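Local coordinates for protein copper-transporting ATPase PAA1, chloroplastic (Arabidopsis thaliana, PDB 5LBD) that transports monovalent copper across the plastid envelope at the expense of ATP, this chain being the nucleotide-binding domain of the pump, at residues M60-G65 against A77-K82. The protein carries 2 engineered substitutions. Sequence-based numbering, arbitrary orientation.
Sequences MKAEDG and AIVNNK
Glu-63 and Ile-78 join the loop that follows helix 43-52 to the end of strand 74-79 in the antiparallel sheet of this P-type ATPase N-domain, where the chain turns back through a type I' beta turn, Val-79 to Lys-82, making a beta hairpin with strand 82-87. The amide N of Glu-63 donates to Ile-78 O over 2.7 Å, nearly straight (159° at the hydrogen), and the CA of Ala-62 adds a CA-H...O contact to the same carbonyl oxygen.

The Glu-63 side chain runs on from there over Ile-78. Its CB lies near Ile-78 O; CG, anti to the backbone carbonyl carbon (chi1 -62°), comes close to both that oxygen and Ile-78 CG2. The chain is extended beyond CG, and CD rests 3.4 Å from Ile-78 CG2. At the tip both oxygens lie against Ile-78 CG2, OE2 also near CB. OE1 is in addition 3.5 Å from Asn-81 ND2 in the turn, too long to count as a hydrogen bond, with the carboxylate and amide planes almost perpendicular at 89°.

Apolar groups also meet: the CB atoms of Ala-62 and Ala-77 are 3.7 Å apart, and Val-79 CG1 lies 3.9 Å from Met-60 CB. Met-60, a selenomethionine, and Val-79 both also touch Leu-32 of helix 26-37, which ties loop and strand to that helix. Thr-66 OG1 hydrogen-bonds to both Glu-63 O and Ile-78 N, a second link between the two chain segments.

The turn is held by paired backbone bonds between Val-79 and Lys-82 and by Lys-82 NZ donating to Asn-80 O. Asn-80 crosses Met-60 at about a right angle, its ND2 3.5 Å from Met-60 CG.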
loop_
_atom_site.group_PDB
_atom_site.type_symbol
_atom_site.label_atom_id
_atom_site.label_comp_id
_atom_site.label_asym_id
_atom_site.label_seq_id
_atom_site.Cartn_x
_atom_site.Cartn_y
_atom_site.Cartn_z
HETATM N N MSE A 60 -6.864 2.995 -11.606
HETATM C CA MSE A 60 -6.999 4.011 -10.577
HETATM C C MSE A 60 -5.753 4.860 -10.570
HETATM O O MSE A 60 -4.648 4.323 -10.676
HETATM C CB MSE A 60 -7.165 3.388 -9.202
HETATM C CG MSE A 60 -8.208 2.308 -9.098
HETATM SE SE MSE A 60 -8.011 1.488 -7.347
HETATM C CE MSE A 60 -9.415 0.133 -7.432
ATOM N N LYS A 61 -5.913 6.171 -10.428
ATOM C CA LYS A 61 -4.767 7.062 -10.366
ATOM C C LYS A 61 -4.839 7.948 -9.134
ATOM O O LYS A 61 -5.918 8.327 -8.665
ATOM C CB LYS A 61 -4.680 7.940 -11.625
ATOM C CG LYS A 61 -3.702 7.420 -12.679
ATOM C CD LYS A 61 -3.547 8.383 -13.877
ATOM C CE LYS A 61 -4.690 8.229 -14.886
ATOM N NZ LYS A 61 -4.373 8.774 -16.262
ATOM N N ALA A 62 -3.662 8.267 -8.618
ATOM C CA ALA A 62 -3.543 9.279 -7.593
ATOM C C ALA A 62 -3.944 10.637 -8.156
ATOM O O ALA A 62 -3.691 10.951 -9.323
ATOM C CB ALA A 62 -2.107 9.320 -7.064
ATOM N N GLU A 63 -4.538 11.445 -7.304
ATOM C CA GLU A 63 -4.867 12.814 -7.715
ATOM C C GLU A 63 -3.578 13.588 -7.935
ATOM O O GLU A 63 -2.662 13.500 -7.177
ATOM C CB GLU A 63 -5.788 13.578 -6.745
ATOM C CG GLU A 63 -7.145 12.971 -6.564
ATOM C CD GLU A 63 -8.061 13.775 -5.608
ATOM O OE1 GLU A 63 -9.260 13.460 -5.518
ATOM O OE2 GLU A 63 -7.549 14.703 -4.935
ATOM N N ASP A 64 -3.568 14.417 -8.963
ATOM C CA ASP A 64 -2.374 15.187 -9.278
ATOM C C ASP A 64 -1.954 16.036 -8.092
ATOM O O ASP A 64 -2.782 16.693 -7.450
ATOM C CB ASP A 64 -2.628 16.078 -10.491
ATOM C CG ASP A 64 -3.068 15.294 -11.705
ATOM O OD1 ASP A 64 -2.864 14.059 -11.728
ATOM O OD2 ASP A 64 -3.609 15.924 -12.642
ATOM N N GLY A 65 -0.665 15.993 -7.775
ATOM C CA GLY A 65 -0.108 16.811 -6.729
ATOM C C GLY A 65 -0.325 16.330 -5.305
ATOM O O GLY A 65 0.093 17.023 -4.375
ATOM N N ALA A 77 -1.151 9.188 -0.992
ATOM C CA ALA A 77 -1.741 9.967 -2.068
ATOM C C ALA A 77 -3.242 9.817 -1.933
ATOM O O ALA A 77 -3.734 8.967 -1.187
ATOM C CB ALA A 77 -1.229 9.511 -3.450
ATOM N N ILE A 78 -3.973 10.647 -2.642
ATOM C CA ILE A 78 -5.409 10.477 -2.753
ATOM C C ILE A 78 -5.661 9.645 -3.992
ATOM O O ILE A 78 -5.270 10.022 -5.095
ATOM C CB ILE A 78 -6.135 11.817 -2.835
ATOM C CG1 ILE A 78 -5.777 12.677 -1.626
ATOM C CG2 ILE A 78 -7.652 11.630 -2.949
ATOM C CD1 ILE A 78 -6.193 12.104 -0.320
ATOM N N VAL A 79 -6.360 8.531 -3.812
ATOM C CA VAL A 79 -6.712 7.659 -4.925
ATOM C C VAL A 79 -8.215 7.491 -4.904
ATOM O O VAL A 79 -8.767 7.020 -3.906
ATOM C CB VAL A 79 -6.000 6.307 -4.815
ATOM C CG1 VAL A 79 -6.329 5.423 -6.009
ATOM C CG2 VAL A 79 -4.534 6.509 -4.705
ATOM N N ASN A 80 -8.869 7.899 -5.988
ATOM C CA ASN A 80 -10.320 7.861 -6.086
ATOM C C ASN A 80 -10.958 8.320 -4.782
ATOM O O ASN A 80 -11.773 7.626 -4.177
ATOM C CB ASN A 80 -10.794 6.464 -6.472
ATOM C CG ASN A 80 -10.394 6.079 -7.903
ATOM O OD1 ASN A 80 -10.001 6.932 -8.707
ATOM N ND2 ASN A 80 -10.507 4.789 -8.226
ATOM N N ASN A 81 -10.550 9.507 -4.335
ATOM C CA ASN A 81 -11.131 10.191 -3.191
ATOM C C ASN A 81 -10.832 9.516 -1.858
ATOM O O ASN A 81 -11.483 9.822 -0.851
ATOM C CB ASN A 81 -12.640 10.356 -3.348
ATOM C CG ASN A 81 -12.995 11.316 -4.442
ATOM O OD1 ASN A 81 -13.752 10.991 -5.352
ATOM N ND2 ASN A 81 -12.446 12.521 -4.360
ATOM N N LYS A 82 -9.859 8.615 -1.809
ATOM C CA LYS A 82 -9.467 7.979 -0.563
ATOM C C LYS A 82 -8.034 8.339 -0.235
ATOM O O LYS A 82 -7.186 8.385 -1.125
ATOM C CB LYS A 82 -9.617 6.452 -0.656
ATOM C CG LYS A 82 -11.044 6.006 -0.811
ATOM C CD LYS A 82 -11.102 4.531 -1.159
ATOM C CE LYS A 82 -10.870 4.291 -2.647
ATOM N NZ LYS A 82 -11.971 4.869 -3.459
#